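Local coordinates for TraM protein (Plasmid R64, PDB 3WZ3) that is probably an inner-membrane component of the conjugative type IVB secretion apparatus of plasmid R64, related to Legionella DotI and represented here by its periplasmic domain, at residues Trp90-Pro95 / Ile116-Val121; Val96-Val101 / Phe112-Thr117. All blocks are in the same frame, centred on the assembly; numbering follows the deposited sequence.

How the contacts relate
Contacts 1 and 2 are successive lengths of one antiparallel beta hairpin, strands 88-101 and 110-120, the two middle strands of the four-stranded sheet in this periplasmic domain. Their centres lie about 14 Å apart. Contact 2 (96-101 / 112-117) is the half nearer the hairpin turn, and contact 1 (90-95 / 116-121) the half nearer its open end. Ile116 and Thr117 belong to both, and a probable hydrogen bond between Tyr94 O and Phe114 N continues the pairing from one to the other. On the face away from the aromatic side chains, Glu115 of contact 2 packs against Thr91 and its OE2 makes a probable hydrogen bond with Gln93 NE2, both of contact 1.

Contact 1. Residues Trp90-Pro95 / Ile116-Val121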
loop_
_atom_site.group_PDB
_atom_site.type_symbol
_atom_site.label_atom_id
_atom_site.label_comp_id
_atom_site.label_asym_id
_atom_site.label_seq_id
_atom_site.Cartn_x
_atom_site.Cartn_y
_atom_site.Cartn_z
ATOM N N TRP A 90 -3.402 6.150 13.029
ATOM C CA TRP A 90 -3.646 4.750 13.331
ATOM C C TRP A 90 -2.540 3.944 12.656
ATOM O O TRP A 90 -2.169 4.234 11.509
ATOM C CB TRP A 90 -4.954 4.250 12.735
ATOM C CG TRP A 90 -6.204 4.996 13.053
ATOM C CD1 TRP A 90 -7.145 4.662 14.006
ATOM C CD2 TRP A 90 -6.722 6.150 12.374
ATOM N NE1 TRP A 90 -8.202 5.554 13.958
ATOM C CE2 TRP A 90 -7.953 6.472 12.969
ATOM C CE3 TRP A 90 -6.254 6.952 11.326
ATOM C CZ2 TRP A 90 -8.727 7.537 12.543
ATOM C CZ3 TRP A 90 -7.031 8.019 10.913
ATOM C CH2 TRP A 90 -8.253 8.299 11.522
ATOM N N THR A 91 -2.015 2.935 13.342
ATOM C CA THR A 91 -1.060 2.000 12.741
ATOM C C THR A 91 -1.700 0.621 12.650
ATOM O O THR A 91 -2.144 0.063 13.660
ATOM C CB THR A 91 0.222 1.938 13.573
ATOM O OG1 THR A 91 0.850 3.229 13.598
ATOM C CG2 THR A 91 1.199 0.889 13.009
ATOM N N PHE A 92 -1.730 0.068 11.439
ATOM C CA PHE A 92 -2.323 -1.230 11.154
ATOM C C PHE A 92 -1.282 -2.177 10.599
ATOM O O PHE A 92 -0.302 -1.756 9.991
ATOM C CB PHE A 92 -3.431 -1.113 10.087
ATOM C CG PHE A 92 -4.628 -0.303 10.521
ATOM C CD1 PHE A 92 -5.637 -0.872 11.282
ATOM C CD2 PHE A 92 -4.740 1.022 10.164
ATOM C CE1 PHE A 92 -6.742 -0.113 11.678
ATOM C CE2 PHE A 92 -5.825 1.772 10.551
ATOM C CZ PHE A 92 -6.823 1.207 11.315
ATOM N N GLN A 93 -1.525 -3.469 10.738
ATOM C CA GLN A 93 -0.756 -4.473 10.011
ATOM C C GLN A 93 -1.691 -5.389 9.248
ATOM O O GLN A 93 -2.739 -5.778 9.762
ATOM C CB GLN A 93 0.140 -5.277 10.963
ATOM C CG GLN A 93 1.415 -4.516 11.376
ATOM C CD GLN A 93 2.290 -5.300 12.313
ATOM O OE1 GLN A 93 1.964 -6.430 12.669
ATOM N NE2 GLN A 93 3.388 -4.696 12.754
ATOM N N TYR A 94 -1.324 -5.708 8.007
ATOM C CA TYR A 94 -2.124 -6.575 7.143
ATOM C C TYR A 94 -1.248 -7.639 6.500
ATOM O O TYR A 94 -0.203 -7.313 5.964
ATOM C CB TYR A 94 -2.718 -5.774 5.970
ATOM C CG TYR A 94 -3.503 -4.527 6.291
ATOM C CD1 TYR A 94 -2.846 -3.332 6.527
ATOM C CD2 TYR A 94 -4.905 -4.519 6.251
ATOM C CE1 TYR A 94 -3.546 -2.157 6.765
ATOM C CE2 TYR A 94 -5.613 -3.344 6.473
ATOM C CZ TYR A 94 -4.923 -2.183 6.737
ATOM O OH TYR A 94 -5.613 -1.007 6.963
ATOM N N PRO A 95 -1.699 -8.893 6.485
ATOM C CA PRO A 95 -1.029 -9.898 5.640
ATOM C C PRO A 95 -1.250 -9.545 4.167
ATOM O O PRO A 95 -2.356 -9.124 3.821
ATOM C CB PRO A 95 -1.771 -11.206 5.976
ATOM C CG PRO A 95 -2.687 -10.903 7.128
ATOM C CD PRO A 95 -2.893 -9.426 7.162
ATOM N N ILE A 116 1.195 -0.179 8.034
ATOM C CA ILE A 116 0.730 1.052 7.431
ATOM C C ILE A 116 0.350 2.011 8.556
ATOM O O ILE A 116 -0.453 1.645 9.418
ATOM C CB ILE A 116 -0.556 0.748 6.605
ATOM C CG1 ILE A 116 -0.251 -0.297 5.527
ATOM C CG2 ILE A 116 -1.142 2.017 6.006
ATOM C CD1 ILE A 116 0.720 0.195 4.563
ATOM N N THR A 117 0.924 3.208 8.587
ATOM C CA THR A 117 0.439 4.244 9.487
ATOM C C THR A 117 -0.311 5.290 8.672
ATOM O O THR A 117 0.238 5.862 7.711
ATOM C CB THR A 117 1.533 4.906 10.315
ATOM O OG1 THR A 117 2.112 3.940 11.206
ATOM C CG2 THR A 117 0.930 6.004 11.181
ATOM N N ILE A 118 -1.565 5.501 9.042
ATOM C CA ILE A 118 -2.464 6.434 8.381
ATOM C C ILE A 118 -2.635 7.627 9.296
ATOM O O ILE A 118 -2.872 7.461 10.502
ATOM C CB ILE A 118 -3.824 5.778 8.135
ATOM C CG1 ILE A 118 -3.665 4.632 7.144
ATOM C CG2 ILE A 118 -4.833 6.811 7.599
ATOM C CD1 ILE A 118 -4.866 3.713 7.059
ATOM N N GLN A 119 -2.486 8.832 8.761
ATOM C CA GLN A 119 -2.737 10.037 9.547
ATOM C C GLN A 119 -3.905 10.828 8.971
ATOM O O GLN A 119 -4.195 10.752 7.785
ATOM C CB GLN A 119 -1.492 10.932 9.614
ATOM C CG GLN A 119 -1.083 11.531 8.263
ATOM C CD GLN A 119 0.254 12.262 8.333
ATOM O OE1 GLN A 119 0.900 12.312 9.382
ATOM N NE2 GLN A 119 0.673 12.836 7.219
ATOM N N ARG A 120 -4.559 11.599 9.832
ATOM C CA ARG A 120 -5.608 12.506 9.404
ATOM C C ARG A 120 -5.027 13.649 8.570
ATOM O O ARG A 120 -3.889 14.075 8.783
ATOM C CB ARG A 120 -6.315 13.096 10.629
ATOM C CG ARG A 120 -7.312 12.158 11.312
ATOM C CD ARG A 120 -8.480 11.720 10.392
ATOM N NE ARG A 120 -8.932 12.855 9.567
ATOM C CZ ARG A 120 -9.694 13.846 10.006
ATOM N NH1 ARG A 120 -10.179 13.843 11.250
ATOM N NH2 ARG A 120 -9.984 14.842 9.179
ATOM N N VAL A 121 -5.859 14.150 7.645
ATOM C CA VAL A 121 -5.551 15.261 6.755
ATOM C C VAL A 121 -6.785 16.159 6.744
ATOM O O VAL A 121 -7.901 15.684 6.865
ATOM C CB VAL A 121 -5.308 14.754 5.317
ATOM C CG1 VAL A 121 -5.021 15.898 4.359
ATOM C CG2 VAL A 121 -4.144 13.779 5.320
#
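Four backbone hydrogen bonds pair strand 90-95 with strand 116-120 in antiparallel register. Trp90 and Ile118 exchange two, N to O and O to N, and Phe92 and Ile116 exchange the other two. The straightest runs from Phe92 N to Ile116 O (2.9 Å, 173° at the hydrogen). Between these hydrogen-bonded pairs lies the non-hydrogen-bonded pair Thr91 and Thr117, where the CA of Thr117 adds a CA-H...O contact to Trp90 O at 3.3 Å.

The same two threonines make the polar side-chain link. Both place OG1 beside their own backbone N (chi1 -62° and -65°); the side chains cross obliquely and their hydroxyls meet in a hydrogen bond, Thr91 OG1 lying 2.8 Å from Thr117 OG1.

The opposite face is largely aromatic and aliphatic. Trp90 turns the edge of its six-membered ring to the neighbouring strand: CE3 lies 4.0 Å from CG2 of Ile118, and CH2 meets CD of Arg120 at the ring edge, 3.6 Å away. Bends at chi2 and chi3 of Arg120 keep its aliphatic part alongside the indole, while NE reaches Gly129 O and the guanidinium makes a cation-pi contact with Trp5. CD1 of Ile118 touches CE2 of Phe92 at 4.1 Å, and Tyr94 crosses Ile116 at about a right angle, CE1 to CG1 4.0 Å.

This aromatic face packs against helix 7-22: Trp90 touches Ala10, Phe92 touches Met11, and Tyr94 OH is hydrogen-bonded to Met11 O. Strands 67-82 and 130-139 flank the pair, and helices packed on one face of a curved antiparallel sheet are consistent with an NTF2-like fold.

Contact 2. Residues Val96-Val101 / Phe112-Thr117; sequences VRMRLV and FVFEIT
Phe114 meets Val96 and Met98, the latter present as selenomethionine, with its CD1 and CE1 atoms in an oblique approach. CD1 lies 3.6 Å from CG2 of Val96 and CE1, the next atom round the ring, 3.8 Å from CE of Met98. Val96 has CG1 anti to the backbone N, which leaves CG2 turned to the ring.

Met98 touches both rings of the opposite strand, crossing each at about a right angle. Its CG takes the crowded position between backbone N and carbonyl carbon (chi1 68°) and meets the edge of Phe112, 3.9 Å from CE2. From there the chain runs extended to SE and then bends at chi3, setting CE between the two rings, also in contact with CD2 and CE2 of Phe112. The selenium itself makes an oblique Met-aromatic contact, 5.2 Å from the centroid of the Phe112 ring.

The backbone link between these segments is one antiparallel hydrogen-bonded pair, Val96 with Phe112. Val96 N gives a nearly straight bond to Phe112 O (2.8 Å, 170°), although the donor N lies above the carbonyl plane of Phe112 and not on a lone pair. The return bond, from Phe112 N to Val96 O, is less straight at the hydrogen but nearly follows the C=O axis. From this pair the segments run off in opposite directions along the hairpin, Met98 pairing on with Gln110 and Phe114 with Tyr94; strong bending here sets their axes 120° apart.

On the flanks, Val96 and Met98 touch Thr72 and Ala70 of strand 67-82, while Phe112 and Phe114 share Ser137 of strand 130-139. Phe114 also meets the ring of Phe22, at the end of helix 7-22, which joins the hairpin to the helical layer.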
loop_
_atom_site.group_PDB
_atom_site.type_symbol
_atom_site.label_atom_id
_atom_site.label_comp_id
_atom_site.label_asym_id
_atom_site.label_seq_id
_atom_site.Cartn_x
_atom_site.Cartn_y
_atom_site.Cartn_z
ATOM N N VAL A 96 -0.214 -9.699 3.338
ATOM C CA VAL A 96 -0.349 -9.500 1.906
ATOM C C VAL A 96 0.409 -10.619 1.205
ATOM O O VAL A 96 1.570 -10.877 1.523
ATOM C CB VAL A 96 0.249 -8.150 1.471
ATOM C CG1 VAL A 96 0.157 -7.993 -0.048
ATOM C CG2 VAL A 96 -0.457 -7.015 2.190
ATOM N N ARG A 97 -0.250 -11.295 0.273
ATOM C CA ARG A 97 0.459 -12.249 -0.570
ATOM C C ARG A 97 0.415 -11.702 -1.987
ATOM O O ARG A 97 -0.603 -11.182 -2.416
ATOM C CB ARG A 97 -0.157 -13.652 -0.474
ATOM C CG ARG A 97 -1.621 -13.741 -0.787
ATOM C CD ARG A 97 -2.156 -15.149 -0.452
ATOM N NE ARG A 97 -3.587 -15.292 -0.719
ATOM C CZ ARG A 97 -4.101 -15.612 -1.903
ATOM N NH1 ARG A 97 -3.304 -15.827 -2.941
ATOM N NH2 ARG A 97 -5.414 -15.721 -2.052
HETATM N N MSE A 98 1.531 -11.781 -2.691
HETATM C CA MSE A 98 1.576 -11.245 -4.053
HETATM C C MSE A 98 2.374 -12.127 -4.987
HETATM O O MSE A 98 3.219 -12.911 -4.560
HETATM C CB MSE A 98 2.110 -9.806 -4.059
HETATM C CG MSE A 98 3.564 -9.656 -3.691
HETATM SE SE MSE A 98 4.170 -7.774 -3.667
HETATM C CE MSE A 98 3.265 -7.203 -2.056
ATOM N N ARG A 99 2.098 -11.996 -6.273
ATOM C CA ARG A 99 2.719 -12.884 -7.246
ATOM C C ARG A 99 2.844 -12.211 -8.597
ATOM O O ARG A 99 1.897 -11.591 -9.066
ATOM C CB ARG A 99 1.894 -14.170 -7.390
ATOM C CG ARG A 99 2.624 -15.235 -8.198
ATOM C CD ARG A 99 1.828 -16.514 -8.267
ATOM N NE ARG A 99 2.691 -17.625 -8.656
ATOM C CZ ARG A 99 2.347 -18.903 -8.573
ATOM N NH1 ARG A 99 1.153 -19.241 -8.103
ATOM N NH2 ARG A 99 3.203 -19.841 -8.956
ATOM N N LEU A 100 4.012 -12.343 -9.217
ATOM C CA LEU A 100 4.203 -11.896 -10.595
ATOM C C LEU A 100 3.724 -12.989 -11.540
ATOM O O LEU A 100 4.156 -14.136 -11.425
ATOM C CB LEU A 100 5.675 -11.536 -10.828
ATOM C CG LEU A 100 6.112 -10.247 -10.132
ATOM C CD1 LEU A 100 7.639 -10.183 -9.940
ATOM C CD2 LEU A 100 5.589 -9.045 -10.912
ATOM N N VAL A 101 2.816 -12.631 -12.441
ATOM C CA VAL A 101 2.163 -13.596 -13.318
ATOM C C VAL A 101 2.256 -13.161 -14.774
ATOM O O VAL A 101 1.820 -12.074 -15.133
ATOM C CB VAL A 101 0.688 -13.782 -12.933
ATOM C CG1 VAL A 101 -0.011 -14.724 -13.913
ATOM C CG2 VAL A 101 0.583 -14.308 -11.507
ATOM N N PHE A 112 3.921 -11.467 2.911
ATOM C CA PHE A 112 4.420 -10.364 3.719
ATOM C C PHE A 112 3.388 -9.979 4.774
ATOM O O PHE A 112 2.206 -10.340 4.671
ATOM C CB PHE A 112 4.651 -9.105 2.853
ATOM C CG PHE A 112 5.593 -9.310 1.689
ATOM C CD1 PHE A 112 6.955 -9.135 1.848
ATOM C CD2 PHE A 112 5.105 -9.665 0.448
ATOM C CE1 PHE A 112 7.829 -9.324 0.766
ATOM C CE2 PHE A 112 5.961 -9.855 -0.626
ATOM C CZ PHE A 112 7.321 -9.679 -0.463
ATOM N N VAL A 113 3.836 -9.236 5.776
ATOM C CA VAL A 113 2.928 -8.457 6.603
ATOM C C VAL A 113 3.302 -6.998 6.379
ATOM O O VAL A 113 4.431 -6.591 6.647
ATOM C CB VAL A 113 3.025 -8.814 8.112
ATOM C CG1 VAL A 113 2.126 -7.902 8.913
ATOM C CG2 VAL A 113 2.603 -10.268 8.332
ATOM N N PHE A 114 2.359 -6.208 5.876
ATOM C CA PHE A 114 2.594 -4.775 5.728
ATOM C C PHE A 114 2.122 -3.962 6.914
ATOM O O PHE A 114 0.991 -4.131 7.372
ATOM C CB PHE A 114 1.891 -4.245 4.485
ATOM C CG PHE A 114 2.680 -4.418 3.228
ATOM C CD1 PHE A 114 2.816 -5.663 2.642
ATOM C CD2 PHE A 114 3.299 -3.333 2.638
ATOM C CE1 PHE A 114 3.544 -5.823 1.476
ATOM C CE2 PHE A 114 4.044 -3.483 1.472
ATOM C CZ PHE A 114 4.168 -4.734 0.894
ATOM N N GLU A 115 2.978 -3.086 7.395
ATOM C CA GLU A 115 2.579 -2.117 8.418
ATOM C C GLU A 115 2.338 -0.780 7.738
ATOM O O GLU A 115 3.174 -0.317 6.957
ATOM C CB GLU A 115 3.641 -1.990 9.502
ATOM C CG GLU A 115 3.237 -1.017 10.597
ATOM C CD GLU A 115 4.301 -0.885 11.627
ATOM O OE1 GLU A 115 4.689 0.263 11.953
ATOM O OE2 GLU A 115 4.788 -1.936 12.101
ATOM N N ILE A 116 1.195 -0.179 8.034
ATOM C CA ILE A 116 0.730 1.052 7.431
ATOM C C ILE A 116 0.350 2.011 8.556
ATOM O O ILE A 116 -0.453 1.645 9.418
ATOM C CB ILE A 116 -0.556 0.748 6.605
ATOM C CG1 ILE A 116 -0.251 -0.297 5.527
ATOM C CG2 ILE A 116 -1.142 2.017 6.006
ATOM C CD1 ILE A 116 0.720 0.195 4.563
ATOM N N THR A 117 0.924 3.208 8.587
ATOM C CA THR A 117 0.439 4.244 9.487
ATOM C C THR A 117 -0.311 5.290 8.672
ATOM O O THR A 117 0.238 5.862 7.711
ATOM C CB THR A 117 1.533 4.906 10.315
ATOM O OG1 THR A 117 2.112 3.940 11.206
ATOM C CG2 THR A 117 0.930 6.004 11.181
#